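Local coordinates for putative acetyl-CoA acetyltransferase (Thermus thermophilus, PDB 1ULQ), which probably transfers acyl groups to and from coenzyme A as a thiolase, making or cleaving 3-oxoacyl-CoA in lipid metabolism, at the interface of chains A and B and the interface of chains A and C. Coordinates in Å, arbitrary orientation; residue numbers count along the deposited sequence, not the author numbering. Chains: chain A/B/C, putative acetyl-CoA acetyltransferase.

Contact 1: the interface of chains A and B. Residues chain A 124, 126, 138-142; chain B 126, 136-140.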
# COMPACT_ATOMS: atom_id res chain seq x y z
N TYR A 124 -8.42 1.16 0.96
CA TYR A 124 -7.68 1.94 -0.02
C TYR A 124 -7.58 1.08 -1.27
O TYR A 124 -7.46 -0.14 -1.17
CB TYR A 124 -6.26 2.25 0.46
CG TYR A 124 -6.15 3.21 1.61
CD1 TYR A 124 -5.77 2.78 2.88
CD2 TYR A 124 -6.37 4.57 1.41
CE1 TYR A 124 -5.61 3.69 3.94
CE2 TYR A 124 -6.21 5.48 2.45
CZ TYR A 124 -5.83 5.04 3.71
OH TYR A 124 -5.65 5.96 4.73
N VAL A 126 -5.38 0.38 -4.76
CA VAL A 126 -4.13 0.64 -5.46
C VAL A 126 -4.15 0.01 -6.84
O VAL A 126 -4.49 -1.16 -6.99
CB VAL A 126 -2.94 0.05 -4.73
CG1 VAL A 126 -1.68 0.38 -5.49
CG2 VAL A 126 -2.87 0.59 -3.31
N LEU A 138 2.88 6.18 -6.88
CA LEU A 138 1.55 5.67 -7.13
C LEU A 138 0.59 6.30 -6.13
O LEU A 138 1.02 6.89 -5.13
CB LEU A 138 1.55 4.15 -7.00
CG LEU A 138 2.32 3.37 -8.07
CD1 LEU A 138 2.95 2.14 -7.44
CD2 LEU A 138 1.38 2.96 -9.21
N VAL A 139 -0.71 6.18 -6.38
CA VAL A 139 -1.68 6.74 -5.46
C VAL A 139 -2.52 5.66 -4.80
O VAL A 139 -2.88 4.67 -5.44
CB VAL A 139 -2.63 7.69 -6.17
CG1 VAL A 139 -3.48 8.41 -5.15
CG2 VAL A 139 -1.84 8.67 -7.01
N MET A 140 -2.82 5.84 -3.52
CA MET A 140 -3.68 4.90 -2.81
C MET A 140 -4.99 5.65 -2.64
O MET A 140 -5.09 6.53 -1.79
CB MET A 140 -3.12 4.54 -1.43
CG MET A 140 -1.95 3.56 -1.42
SD MET A 140 -1.84 2.49 0.07
CE MET A 140 -1.74 3.69 1.35
N TYR A 141 -5.99 5.33 -3.46
CA TYR A 141 -7.28 6.00 -3.38
C TYR A 141 -8.10 5.58 -2.15
O TYR A 141 -8.24 4.39 -1.86
CB TYR A 141 -8.09 5.74 -4.65
CG TYR A 141 -7.43 6.22 -5.92
CD1 TYR A 141 -6.87 5.32 -6.81
CD2 TYR A 141 -7.40 7.58 -6.25
CE1 TYR A 141 -6.31 5.75 -8.02
CE2 TYR A 141 -6.84 8.01 -7.46
CZ TYR A 141 -6.31 7.08 -8.34
OH TYR A 141 -5.81 7.46 -9.56
N ASP A 142 -8.64 6.56 -1.42
CA ASP A 142 -9.44 6.26 -0.25
C ASP A 142 -10.86 6.05 -0.73
O ASP A 142 -11.51 7.01 -1.13
CB ASP A 142 -9.39 7.41 0.76
CG ASP A 142 -10.30 7.17 1.95
OD1 ASP A 142 -10.67 6.01 2.18
OD2 ASP A 142 -10.62 8.14 2.67
N VAL B 126 5.23 3.92 2.42
CA VAL B 126 3.92 4.48 2.71
C VAL B 126 3.89 5.02 4.14
O VAL B 126 4.35 4.35 5.07
CB VAL B 126 2.83 3.41 2.53
CG1 VAL B 126 1.48 4.06 2.48
CG2 VAL B 126 3.09 2.61 1.28
N GLY B 136 -8.91 10.51 2.87
CA GLY B 136 -8.00 11.20 1.99
C GLY B 136 -7.01 10.20 1.41
O GLY B 136 -6.60 9.25 2.08
N ASN B 137 -6.62 10.44 0.16
CA ASN B 137 -5.69 9.57 -0.53
C ASN B 137 -4.31 9.70 0.06
O ASN B 137 -3.98 10.73 0.66
CB ASN B 137 -5.62 9.92 -2.02
CG ASN B 137 -6.96 9.77 -2.73
OD1 ASN B 137 -7.85 9.03 -2.28
ND2 ASN B 137 -7.10 10.46 -3.85
N LEU B 138 -3.51 8.66 -0.11
CA LEU B 138 -2.15 8.64 0.39
C LEU B 138 -1.22 8.48 -0.80
O LEU B 138 -1.67 8.21 -1.91
CB LEU B 138 -1.95 7.47 1.34
CG LEU B 138 -2.84 7.49 2.58
CD1 LEU B 138 -2.62 6.20 3.38
CD2 LEU B 138 -2.53 8.73 3.40
N VAL B 139 0.07 8.66 -0.56
CA VAL B 139 1.04 8.52 -1.62
C VAL B 139 2.00 7.39 -1.33
O VAL B 139 2.38 7.16 -0.18
CB VAL B 139 1.89 9.78 -1.80
CG1 VAL B 139 2.83 9.60 -2.96
CG2 VAL B 139 1.00 10.98 -2.02
N MET B 140 2.37 6.65 -2.37
CA MET B 140 3.33 5.59 -2.19
C MET B 140 4.59 6.14 -2.85
O MET B 140 4.65 6.23 -4.08
CB MET B 140 2.88 4.31 -2.88
CG MET B 140 1.63 3.70 -2.28
SD MET B 140 1.30 2.05 -2.94
CE MET B 140 0.42 2.47 -4.40
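The side-chain carbonyl oxygen OD1 of B:Asn137 is gripped by one hydrogen bond, from the backbone N of A:Asp142, at 2.7 Å and nearly straight (166° at the hydrogen), with the donor in the amide plane. B:Asn137 places CG beside its own backbone N (chi1 -60°), so that the amide caps the end of an antiparallel strand pairing between two copies of this thiolase-family protein, strand 138-142 meeting its counterpart centred on the pair A:Val139 and B:Val139; this two-fold ladder probably joins copies into a tetramer, as the tetramerisation loop of thiolases does. A:Asp142 answers in kind: with CG anti to the backbone N (chi1 176°), its carboxylate oxygen OD2 takes the backbone N of B:Gly136 on the anti lone pair, 2.9 Å away. Between these caps and the far end, A:Met140 N reaches B:Leu138 O at 3.1 Å, the donor above the carbonyl plane, while B:Leu138 N returns to A:Met140 O on a lone pair.

One face of the ladder is apolar. A:Met140, bent at its last torsion, sets its methyl CE against both B:Leu138 CD1 and B:Val126 CG1, the latter tip to tip. A flexible, unbranched thioether suits a place where one methyl must touch two side chains. A:Met140 and B:Met140 cross at about a right angle, CG of the one 3.7 Å from CG of the other. B:Leu138 crosses A:Tyr124 obliquely, its CD1 over the rim of the ring at CZ. On the opposite face, the amide of B:Asn137 stands perpendicular to the ring of A:Tyr141.

Contact 2: the interface of chains A and C. Residues chain A 25, 27-28, 72-73; chain C 151, 153-154, 157.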
# COMPACT_ATOMS: atom_id res chain seq x y z
N ARG A 25 -17.66 -4.46 11.20
CA ARG A 25 -17.45 -4.55 9.76
C ARG A 25 -18.78 -4.64 9.01
O ARG A 25 -19.74 -5.24 9.47
CB ARG A 25 -16.57 -5.75 9.42
CG ARG A 25 -16.59 -6.86 10.42
CD ARG A 25 -16.26 -8.14 9.68
NE ARG A 25 -14.93 -8.11 9.10
CZ ARG A 25 -14.51 -8.91 8.12
NH1 ARG A 25 -15.34 -9.81 7.60
NH2 ARG A 25 -13.26 -8.83 7.68
N ASP A 27 -20.15 -6.42 6.50
CA ASP A 27 -20.85 -7.68 6.34
C ASP A 27 -21.53 -8.08 7.64
O ASP A 27 -22.67 -8.53 7.63
CB ASP A 27 -19.88 -8.78 5.88
CG ASP A 27 -18.71 -8.95 6.81
OD1 ASP A 27 -18.19 -7.92 7.31
OD2 ASP A 27 -18.28 -10.10 7.04
N ASP A 28 -20.85 -7.89 8.77
CA ASP A 28 -21.43 -8.23 10.07
C ASP A 28 -22.56 -7.29 10.44
O ASP A 28 -23.59 -7.72 10.97
CB ASP A 28 -20.38 -8.21 11.17
CG ASP A 28 -19.58 -9.48 11.19
OD1 ASP A 28 -20.15 -10.52 10.80
OD2 ASP A 28 -18.40 -9.44 11.61
N LEU A 72 -25.52 -15.48 5.13
CA LEU A 72 -24.91 -16.67 5.70
C LEU A 72 -24.43 -16.40 7.14
O LEU A 72 -24.65 -17.22 8.04
CB LEU A 72 -23.74 -17.14 4.82
CG LEU A 72 -24.11 -17.65 3.43
CD1 LEU A 72 -22.86 -18.07 2.69
CD2 LEU A 72 -25.04 -18.83 3.53
N LEU A 73 -23.80 -15.26 7.35
CA LEU A 73 -23.32 -14.87 8.67
C LEU A 73 -24.49 -14.75 9.64
O LEU A 73 -24.34 -15.02 10.83
CB LEU A 73 -22.58 -13.53 8.59
CG LEU A 73 -21.26 -13.54 7.82
CD1 LEU A 73 -20.96 -12.19 7.21
CD2 LEU A 73 -20.16 -13.96 8.75
N ASN C 151 -13.69 -13.00 6.83
CA ASN C 151 -14.36 -12.85 8.13
C ASN C 151 -14.15 -14.13 8.92
O ASN C 151 -14.50 -15.21 8.45
CB ASN C 151 -15.86 -12.62 7.95
CG ASN C 151 -16.57 -12.42 9.28
OD1 ASN C 151 -16.24 -13.08 10.26
ND2 ASN C 151 -17.56 -11.52 9.31
N LYS C 153 -15.72 -15.46 11.36
CA LYS C 153 -16.99 -16.15 11.53
C LYS C 153 -17.35 -16.92 10.26
O LYS C 153 -17.96 -17.99 10.32
CB LYS C 153 -18.09 -15.15 11.89
CG LYS C 153 -18.24 -14.94 13.41
CD LYS C 153 -18.72 -13.55 13.81
CE LYS C 153 -17.64 -12.52 13.57
NZ LYS C 153 -18.04 -11.18 14.04
N MET C 154 -16.97 -16.37 9.12
CA MET C 154 -17.22 -17.01 7.84
C MET C 154 -16.36 -18.27 7.75
O MET C 154 -16.86 -19.35 7.45
CB MET C 154 -16.88 -16.06 6.69
CG MET C 154 -17.16 -16.62 5.30
SD MET C 154 -18.91 -16.94 5.04
CE MET C 154 -18.85 -18.68 4.73
N LEU C 157 -17.99 -21.03 9.87
CA LEU C 157 -19.26 -21.62 9.42
C LEU C 157 -19.10 -22.50 8.19
O LEU C 157 -19.52 -23.66 8.17
CB LEU C 157 -20.29 -20.51 9.17
CG LEU C 157 -21.02 -20.11 10.45
CD1 LEU C 157 -21.78 -18.83 10.29
CD2 LEU C 157 -21.96 -21.24 10.81
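Helix 26-41 of chain A, with A:Arg25 just before it, and the end of helix 66-73 face helix 152-157 of chain C and C:Asn151, the loop residue that leads into it. The patch is part of a two-fold interface between copies, probably one that holds the oligomer together. C:Asn151 carries the polar contact. With CG anti to its backbone N (chi1 -179°), its amide points into chain A, and ND2 gives an almost straight hydrogen bond (178° at the hydrogen) to the carboxylate oxygen OD2 of A:Asp27 at 2.8 Å. The acceptor lies in the amide plane, but the donor sits above the carboxylate plane, the two planes being steeply inclined.

OD2 of A:Asp27 is gripped twice, because A:Arg25 NH1 also reaches it, in a salt bridge of 3.0 Å within chain A. CG of A:Asp27 occupies the crowded position between the backbone N and carbonyl carbon (chi1 56°), and the arginine is likely to stabilise the charged carboxylate. An alanine here would remove the acceptor shared by the amide and the guanidinium, and would probably loosen both C:Asn151 and A:Arg25.

An asparagine suits the partner position because its amide serves both chains: while ND2 donates outward, OD1 accepts the backbone N of C:Lys153 at 2.7 Å, capping the start of helix 152-157 and fixing the amide's rotation. C:Lys153, bent at its third torsion, crosses A:Asp28 obliquely and forms a salt bridge from NZ to OD2 at 3.0 Å, approaching from above the carboxylate plane. A long, flexible lysine suits the place, carrying its ammonium from the helix of chain C to that carboxylate.

Beside the charges, branched A:Leu73 meets C:Asn151 tip to tip and sets CD2 3.9 Å from CB of C:Lys153. Both aspartates project from the first turn of helix 26-41, whereas A:Leu72 and A:Leu73 close helix 66-73, so chain C docks where two helices of the N-terminal thiolase region come together.

Contact 1 and contact 2 have centres about 28 Å apart and share no residues, yet both draw on the N-terminal thiolase region. Chain A meets chain B through strands 124-126 and 138-142, but chain C through helices 26-41 and 66-73; chain C answers with helix 152-157, the element that follows strand 138-142 in sequence. Each copy can therefore use different surfaces for two neighbours, and two kinds of two-fold interface would build the four-copy deposited assembly, a tetramer being common among thiolases. The centres of both contacts lie about 22 to 24 Å from A:Cys89 and A:His356, the predicted active-site residues, so these patches are unlikely to join in catalysis directly.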